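Local structure of dihydroxyacetone kinase (Citrobacter freundii, 1UN8) at residues Gly263-Val266 with Ala267-Ala270; Ile272-Glu275 with Leu276-Pro280. The protein catalyses the ATP-dependent phosphorylation of dihydroxyacetone to dihydroxyacetone phosphate, a step of glycerol fermentation, and works as a homodimer. All coordinates share one frame; numbering follows the deposited sequence.

Contact 1. Residues Gly263-Val266 with Ala267-Ala270; sequences GVSV and AEMA
Ser265 and Glu268 hold each other at the start of helix 266-277 through a reciprocal set of hydrogen bonds. In one direction the serine side chain serves the helix: Glu268 N donates to Ser265 OG over 3.0 Å, with an N-H...O angle of 160°. With chi1 at 65°, OG is tucked between the serine's own N and carbonyl carbon, from where it reaches the amide of the first turn. In the other direction the glutamate folds back. Its CG lies beside its own backbone N and the chain then runs out extended, which carries OE1 to Ser265. There OE1 is gripped twice: Ser265 OG donates over 2.7 Å to the anti lone pair of Glu268 OE1, while Ser265 N meets Glu268 OE1 at 3.0 Å from above the carboxylate plane. The carboxylate has charged and polar partners beyond this turn as well, since OE1 pairs with Lys301 and OE2 accepts from the backbone N of Phe5 of the second subunit. The lysine would be expected to stabilise the negative charge.

Backbone bonds take over behind the cap. Met269 N donates to Ser265 O at 2.9 Å, and Ala270 N to Val266 O at 3.0 Å, the first i to i+4 bonds of the helix.

Apolar packing adds to this. Val264 points its CB toward the turn and brings CG1 against the aliphatic root of Glu268. Val264 CG1 also lies 3.8 Å from Met269 CG, and the bent methionine crosses the valine at about a right angle. The sulfur, Met269 SD, lies 4.1 Å from Val264 CB.

Taken together, this is a capping box with Ser265 as N-cap, opening the helix that follows strand 254-260 in the DhaK domain, here buried against the second subunit.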
ATOM      1  N   GLY A 263      -0.917   0.202   5.814  1.00 36.05           N
ATOM      2  CA  GLY A 263      -0.701  -1.208   6.060  1.00 34.33           C
ATOM      3  C   GLY A 263      -1.829  -2.169   5.745  1.00 34.15           C
ATOM      4  O   GLY A 263      -1.724  -3.361   6.031  1.00 35.07           O
ATOM      5  N   VAL A 264      -2.914  -1.688   5.169  1.00 34.05           N
ATOM      6  CA  VAL A 264      -3.998  -2.594   4.844  1.00 34.42           C
ATOM      7  C   VAL A 264      -3.705  -3.254   3.503  1.00 35.91           C
ATOM      8  O   VAL A 264      -3.154  -2.620   2.601  1.00 35.06           O
ATOM      9  CB  VAL A 264      -5.323  -1.855   4.761  1.00 32.92           C
ATOM     10  CG1 VAL A 264      -6.429  -2.828   4.425  1.00 30.10           C
ATOM     11  CG2 VAL A 264      -5.591  -1.144   6.083  1.00 33.70           C
ATOM     12  N   SER A 265      -4.050  -4.532   3.376  1.00 37.11           N
ATOM     13  CA  SER A 265      -3.825  -5.252   2.123  1.00 36.63           C
ATOM     14  C   SER A 265      -4.813  -4.727   1.080  1.00 36.40           C
ATOM     15  O   SER A 265      -5.900  -4.261   1.425  1.00 37.33           O
ATOM     16  CB  SER A 265      -4.048  -6.750   2.319  1.00 35.47           C
ATOM     17  OG  SER A 265      -5.404  -7.009   2.633  1.00 37.00           O
ATOM     18  N   VAL A 266      -4.439  -4.812  -0.190  1.00 36.28           N
ATOM     19  CA  VAL A 266      -5.303  -4.339  -1.264  1.00 34.65           C
ATOM     20  C   VAL A 266      -6.607  -5.131  -1.209  1.00 36.18           C
ATOM     21  O   VAL A 266      -7.690  -4.580  -1.437  1.00 36.44           O
ATOM     22  CB  VAL A 266      -4.608  -4.504  -2.643  1.00 34.37           C
ATOM     23  CG1 VAL A 266      -5.570  -4.182  -3.770  1.00 33.04           C
ATOM     24  CG2 VAL A 266      -3.383  -3.579  -2.715  1.00 31.39           C
ATOM     25  N   ALA A 267      -6.504  -6.416  -0.890  1.00 35.03           N
ATOM     26  CA  ALA A 267      -7.689  -7.258  -0.786  1.00 35.38           C
ATOM     27  C   ALA A 267      -8.640  -6.634   0.229  1.00 36.29           C
ATOM     28  O   ALA A 267      -9.815  -6.392  -0.054  1.00 34.42           O
ATOM     29  CB  ALA A 267      -7.297  -8.673  -0.342  1.00 32.91           C
ATOM     30  N   GLU A 268      -8.114  -6.369   1.421  1.00 37.53           N
ATOM     31  CA  GLU A 268      -8.913  -5.772   2.479  1.00 39.60           C
ATOM     32  C   GLU A 268      -9.546  -4.454   2.028  1.00 39.67           C
ATOM     33  O   GLU A 268     -10.737  -4.201   2.280  1.00 39.47           O
ATOM     34  CB  GLU A 268      -8.048  -5.542   3.723  1.00 39.66           C
ATOM     35  CG  GLU A 268      -7.673  -6.815   4.482  1.00 38.83           C
ATOM     36  CD  GLU A 268      -6.646  -6.560   5.569  1.00 39.42           C
ATOM     37  OE1 GLU A 268      -5.442  -6.463   5.251  1.00 38.18           O
ATOM     38  OE2 GLU A 268      -7.043  -6.446   6.747  1.00 39.97           O
ATOM     39  N   MET A 269      -8.755  -3.624   1.354  1.00 38.70           N
ATOM     40  CA  MET A 269      -9.245  -2.333   0.878  1.00 38.34           C
ATOM     41  C   MET A 269     -10.433  -2.508  -0.059  1.00 39.08           C
ATOM     42  O   MET A 269     -11.333  -1.675  -0.070  1.00 39.75           O
ATOM     43  CB  MET A 269      -8.131  -1.570   0.174  1.00 37.67           C
ATOM     44  CG  MET A 269      -7.065  -1.047   1.121  1.00 39.60           C
ATOM     45  SD  MET A 269      -7.615   0.337   2.141  1.00 43.22           S
ATOM     46  CE  MET A 269      -8.346  -0.502   3.449  1.00 45.91           C
ATOM     47  N   ALA A 270     -10.429  -3.594  -0.834  1.00 37.83           N
ATOM     48  CA  ALA A 270     -11.518  -3.882  -1.757  1.00 38.48           C
ATOM     49  C   ALA A 270     -12.762  -4.244  -0.961  1.00 39.16           C
ATOM     50  O   ALA A 270     -13.860  -3.766  -1.249  1.00 39.95           O
ATOM     51  CB  ALA A 270     -11.140  -5.023  -2.687  1.00 37.88           C
TER

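Contact 2. Residues Ile272-Glu275 with Leu276-Pro280; sequences ITRE and LASSP
Leu276 and Ala277 continue the helix on Ile272 and Thr273 with regular bonds. Leu276 N donates to Ile272 O over 3.0 Å, nearly straight at 168°, and Ala277 N to Thr273 O over 3.1 Å. Thr273 and Leu276 form the tight, buried side, packed on strands 254-260 and 285-292; Thr273 OG1 is hydrogen-bonded to Met269 O, one turn back. Glu275 faces helix 233-247, where its OE2 is bonded to Ser233.

The looser side holds Ser278, exposed to solvent, and the partly exposed Arg274 and Ala277. Around Ser278 the bonds are less regular: its amide is split between a weak bond to Arg274 O and a better one to Glu275 O, at 2.9 Å from Ser278 N and well above that carbonyl's plane. The residue adds a side-chain bond: with chi1 at -52°, OG lies beside the serine's own N, and Ser278 OG donates to Arg274 O over 3.0 Å. Next, Ser279 OG turns back onto Leu276 O at 2.7 Å, joining Ser279 N there.

Arg274 runs extended toward this same end, its NH1 arriving 3.8 Å from Ser278 OG, which lies oblique to the guanidinium. Its NE pairs with Asp15 of the second subunit, and NH1 lies 3.5 Å from Glu275 OE1 in a salt bridge. Chemically, then, two serine hydroxyls serve carbonyls three or four residues back, and the arginine, set between acids of two chains, is probably held positively charged at the dimer interface.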
ATOM      1  N   ILE A 272     -13.414  -3.361   2.018  1.00 38.45           N
ATOM      2  CA  ILE A 272     -13.866  -2.136   2.654  1.00 40.17           C
ATOM      3  C   ILE A 272     -14.699  -1.323   1.653  1.00 41.32           C
ATOM      4  O   ILE A 272     -15.755  -0.771   1.983  1.00 39.01           O
ATOM      5  CB  ILE A 272     -12.668  -1.267   3.141  1.00 40.03           C
ATOM      6  CG1 ILE A 272     -11.883  -2.004   4.234  1.00 42.01           C
ATOM      7  CG2 ILE A 272     -13.178   0.061   3.661  1.00 37.31           C
ATOM      8  CD1 ILE A 272     -12.743  -2.901   5.098  1.00 46.92           C
ATOM      9  N   THR A 273     -14.209  -1.260   0.420  1.00 41.94           N
ATOM     10  CA  THR A 273     -14.899  -0.525  -0.615  1.00 42.64           C
ATOM     11  C   THR A 273     -16.288  -1.120  -0.825  1.00 43.22           C
ATOM     12  O   THR A 273     -17.259  -0.398  -1.033  1.00 43.36           O
ATOM     13  CB  THR A 273     -14.107  -0.560  -1.924  1.00 41.98           C
ATOM     14  OG1 THR A 273     -12.848   0.101  -1.734  1.00 43.37           O
ATOM     15  CG2 THR A 273     -14.885   0.134  -3.032  1.00 42.20           C
ATOM     16  N   ARG A 274     -16.387  -2.439  -0.760  1.00 43.88           N
ATOM     17  CA  ARG A 274     -17.676  -3.080  -0.940  1.00 47.61           C
ATOM     18  C   ARG A 274     -18.638  -2.729   0.192  1.00 48.43           C
ATOM     19  O   ARG A 274     -19.823  -2.507  -0.042  1.00 49.14           O
ATOM     20  CB  ARG A 274     -17.521  -4.599  -1.005  1.00 49.54           C
ATOM     21  CG  ARG A 274     -18.854  -5.338  -1.074  1.00 51.67           C
ATOM     22  CD  ARG A 274     -18.659  -6.821  -0.881  1.00 55.08           C
ATOM     23  NE  ARG A 274     -19.922  -7.543  -0.786  1.00 58.92           N
ATOM     24  CZ  ARG A 274     -20.839  -7.324   0.154  1.00 61.40           C
ATOM     25  NH1 ARG A 274     -20.638  -6.397   1.087  1.00 61.74           N
ATOM     26  NH2 ARG A 274     -21.954  -8.041   0.170  1.00 62.10           N
ATOM     27  N   GLU A 275     -18.122  -2.706   1.418  1.00 48.63           N
ATOM     28  CA  GLU A 275     -18.929  -2.388   2.586  1.00 49.07           C
ATOM     29  C   GLU A 275     -19.506  -0.982   2.447  1.00 49.16           C
ATOM     30  O   GLU A 275     -20.701  -0.765   2.670  1.00 47.37           O
ATOM     31  CB  GLU A 275     -18.081  -2.485   3.865  1.00 50.67           C
ATOM     32  CG  GLU A 275     -17.372  -3.821   4.058  1.00 51.44           C
ATOM     33  CD  GLU A 275     -18.327  -4.970   4.328  1.00 53.25           C
ATOM     34  OE1 GLU A 275     -19.523  -4.860   3.984  1.00 55.30           O
ATOM     35  OE2 GLU A 275     -17.879  -5.997   4.877  1.00 53.57           O
ATOM     36  N   LEU A 276     -18.651  -0.034   2.074  1.00 49.45           N
ATOM     37  CA  LEU A 276     -19.073   1.345   1.901  1.00 49.83           C
ATOM     38  C   LEU A 276     -20.189   1.430   0.877  1.00 50.71           C
ATOM     39  O   LEU A 276     -21.161   2.148   1.072  1.00 51.94           O
ATOM     40  CB  LEU A 276     -17.913   2.220   1.431  1.00 48.31           C
ATOM     41  CG  LEU A 276     -18.341   3.663   1.123  1.00 48.78           C
ATOM     42  CD1 LEU A 276     -18.528   4.444   2.416  1.00 46.61           C
ATOM     43  CD2 LEU A 276     -17.301   4.334   0.269  1.00 46.85           C
ATOM     44  N   ALA A 277     -20.043   0.696  -0.217  1.00 52.08           N
ATOM     45  CA  ALA A 277     -21.038   0.700  -1.286  1.00 53.20           C
ATOM     46  C   ALA A 277     -22.368   0.120  -0.836  1.00 53.93           C
ATOM     47  O   ALA A 277     -23.407   0.376  -1.442  1.00 55.48           O
ATOM     48  CB  ALA A 277     -20.511  -0.082  -2.486  1.00 52.97           C
ATOM     49  N   SER A 278     -22.334  -0.664   0.232  1.00 54.28           N
ATOM     50  CA  SER A 278     -23.542  -1.280   0.760  1.00 55.31           C
ATOM     51  C   SER A 278     -24.025  -0.586   2.028  1.00 55.43           C
ATOM     52  O   SER A 278     -24.980  -1.037   2.657  1.00 56.07           O
ATOM     53  CB  SER A 278     -23.277  -2.749   1.072  1.00 54.79           C
ATOM     54  OG  SER A 278     -22.715  -3.395  -0.049  1.00 58.49           O
ATOM     55  N   SER A 279     -23.365   0.503   2.410  1.00 54.53           N
ATOM     56  CA  SER A 279     -23.741   1.220   3.617  1.00 53.27           C
ATOM     57  C   SER A 279     -24.869   2.202   3.333  1.00 53.46           C
ATOM     58  O   SER A 279     -25.154   2.523   2.183  1.00 52.42           O
ATOM     59  CB  SER A 279     -22.528   1.960   4.198  1.00 51.28           C
ATOM     60  OG  SER A 279     -22.176   3.080   3.407  1.00 48.26           O
ATOM     61  N   PRO A 280     -25.539   2.680   4.388  1.00 53.60           N
ATOM     62  CA  PRO A 280     -26.636   3.632   4.230  1.00 54.90           C
ATOM     63  C   PRO A 280     -26.166   4.900   3.526  1.00 55.66           C
ATOM     64  O   PRO A 280     -26.978   5.732   3.122  1.00 57.07           O
ATOM     65  CB  PRO A 280     -27.064   3.904   5.669  1.00 53.86           C
ATOM     66  CG  PRO A 280     -26.725   2.630   6.364  1.00 54.30           C
ATOM     67  CD  PRO A 280     -25.382   2.288   5.797  1.00 53.63           C
TER

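How the contacts relate
Coming from the N terminus, the chain leaves strand 254-260, passes through the loop holding 263-266 and enters helix 266-277, where contact 1 closes the first turn. Contact 2 opens only after contact 1 has closed; it spans the last turns of the same helix and its exit toward strand 285-292. The two stand in series, neither enclosing nor crossing the other, with centres about 14 Å apart; the hydroxyl of Thr273 in contact 2 reaches back to Met269 of contact 1. Between them they define both ends of the helix of one beta-alpha-beta unit. Each also meets the second subunit, which places this helix along the dimer interface.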